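Polyhomeotic-proximal chromatin protein (Drosophila melanogaster, PDB 1KW4) helps maintain the transcriptionally repressed state of homeotic genes as a Polycomb group component of the PRC1 complex, its SAM domain forming a helical polymer. Local coordinates at residues 25-28 and 32-35. The protein carries 1 engineered substitution. Residues are numbered along the deposited sequence; the frame is centred on the assembly and turned at random.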
loop_
_atom_site.group_PDB
_atom_site.type_symbol
_atom_site.label_atom_id
_atom_site.label_comp_id
_atom_site.label_asym_id
_atom_site.label_seq_id
_atom_site.Cartn_x
_atom_site.Cartn_y
_atom_site.Cartn_z
ATOM N N PHE A 25 -5.331 -5.633 0.014
ATOM C CA PHE A 25 -4.724 -5.255 -1.261
ATOM C C PHE A 25 -3.224 -5.586 -1.220
ATOM O O PHE A 25 -2.678 -6.179 -2.156
ATOM C CB PHE A 25 -4.944 -3.751 -1.497
ATOM C CG PHE A 25 -4.134 -3.173 -2.634
ATOM C CD1 PHE A 25 -4.444 -3.469 -3.958
ATOM C CD2 PHE A 25 -3.082 -2.296 -2.370
ATOM C CE1 PHE A 25 -3.719 -2.901 -5.006
ATOM C CE2 PHE A 25 -2.349 -1.720 -3.413
ATOM C CZ PHE A 25 -2.672 -2.024 -4.735
ATOM N N ILE A 26 -2.564 -5.217 -0.123
ATOM C CA ILE A 26 -1.133 -5.481 0.042
ATOM C C ILE A 26 -0.866 -6.992 0.129
ATOM O O ILE A 26 0.088 -7.501 -0.468
ATOM C CB ILE A 26 -0.587 -4.757 1.315
ATOM C CG1 ILE A 26 -0.711 -3.234 1.147
ATOM C CG2 ILE A 26 0.870 -5.139 1.573
ATOM C CD1 ILE A 26 0.035 -2.659 -0.075
ATOM N N ARG A 27 -1.717 -7.710 0.857
ATOM C CA ARG A 27 -1.570 -9.156 1.017
ATOM C C ARG A 27 -1.537 -9.899 -0.318
ATOM O O ARG A 27 -0.823 -10.897 -0.464
ATOM C CB ARG A 27 -2.722 -9.716 1.864
ATOM C CG ARG A 27 -2.752 -11.243 1.962
ATOM C CD ARG A 27 -1.601 -11.781 2.795
ATOM N NE ARG A 27 -1.630 -13.242 2.900
ATOM C CZ ARG A 27 -1.300 -14.076 1.916
ATOM N NH1 ARG A 27 -0.908 -13.603 0.739
ATOM N NH2 ARG A 27 -1.356 -15.388 2.111
ATOM N N GLU A 28 -2.300 -9.405 -1.288
ATOM C CA GLU A 28 -2.388 -10.042 -2.599
ATOM C C GLU A 28 -1.377 -9.582 -3.648
ATOM O O GLU A 28 -1.334 -10.137 -4.748
ATOM C CB GLU A 28 -3.810 -9.884 -3.140
ATOM C CG GLU A 28 -4.860 -10.473 -2.211
ATOM C CD GLU A 28 -6.277 -10.239 -2.694
ATOM O OE1 GLU A 28 -6.662 -9.060 -2.867
ATOM O OE2 GLU A 28 -7.005 -11.235 -2.896
ATOM N N CYS A 32 4.782 -8.763 -1.433
ATOM C CA CYS A 32 4.539 -7.724 -0.433
ATOM C C CYS A 32 3.850 -8.215 0.842
ATOM O O CYS A 32 3.607 -7.427 1.757
ATOM C CB CYS A 32 3.695 -6.599 -1.046
ATOM S SG CYS A 32 4.427 -5.788 -2.496
ATOM N N GLN A 33 3.561 -9.510 0.918
ATOM C CA GLN A 33 2.862 -10.050 2.082
ATOM C C GLN A 33 3.518 -9.816 3.444
ATOM O O GLN A 33 2.823 -9.776 4.460
ATOM C CB GLN A 33 2.590 -11.547 1.886
ATOM C CG GLN A 33 3.800 -12.447 2.023
ATOM C CD GLN A 33 3.479 -13.891 1.674
ATOM O OE1 GLN A 33 2.540 -14.481 2.216
ATOM N NE2 GLN A 33 4.259 -14.469 0.765
ATOM N N ASP A 34 4.836 -9.647 3.481
ATOM C CA ASP A 34 5.522 -9.422 4.752
ATOM C C ASP A 34 5.271 -8.036 5.341
ATOM O O ASP A 34 5.660 -7.765 6.478
ATOM C CB ASP A 34 7.036 -9.608 4.603
ATOM C CG ASP A 34 7.416 -11.004 4.157
ATOM O OD1 ASP A 34 6.860 -11.979 4.704
ATOM O OD2 ASP A 34 8.285 -11.124 3.267
ATOM N N TYR A 35 4.618 -7.165 4.578
ATOM C CA TYR A 35 4.361 -5.802 5.039
ATOM C C TYR A 35 2.912 -5.515 5.454
ATOM O O TYR A 35 2.575 -4.384 5.810
ATOM C CB TYR A 35 4.806 -4.816 3.950
ATOM C CG TYR A 35 6.285 -4.917 3.625
ATOM C CD1 TYR A 35 7.246 -4.413 4.500
ATOM C CD2 TYR A 35 6.722 -5.540 2.455
ATOM C CE1 TYR A 35 8.613 -4.527 4.220
ATOM C CE2 TYR A 35 8.087 -5.662 2.165
ATOM C CZ TYR A 35 9.024 -5.151 3.052
ATOM O OH TYR A 35 10.369 -5.261 2.775
#
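A chi1 of -64° sets CG1 of I26 beside the backbone N and leaves CG2 anti to it; this methyl branch leaves the flank of the helix and reaches the backbone of C32, where it rests 3.6 Å from C32 O. The same methyl sits 4.1 Å from C32 CB, the one apolar side-chain contact between the two segments. C32 points its CB toward the helix, and this carbon also packs 3.8 Å from I26 O. Beyond C32, the I26 methyl comes loosely near Y35, closest at its carbonyl carbon. No hydrogen bond joins the segments: even at the close backbone approach, I26 O and Q33 N stay 4.2 Å apart. The pairing therefore rests on van der Waals packing at its buried end. F25 to R27 lie on helix 19-27 of the SAM domain, a compact five-helix bundle, and C32 leads into the short 3-10 segment 33-35, which precedes helix 36-41. This turn is held by its own backbone bond, Y35 N to C32 O at 3.0 Å, so C32 O accepts this bond while also meeting the I26 methyl. On the inner side, I26 continues into the core against I71 of the long helix 65-78 and F39 of helix 36-41, whereas the Y35 hydroxyl is hydrogen-bonded to the backbone N of K64. On the exposed side, R27 and Q33 run side by side in the same direction. The R27 chain bends at chi2 (70°), and its guanidinium presents a face to Q33 OE1, which lies 3.9 Å from R27 NH1, above the plane and shifted from the centre of the group toward its edge. Guanidinium and amide planes are inclined by 36°; the in-plane N-H bonds are not aimed at OE1, and the approach is probably no more than a weak electrostatic attraction.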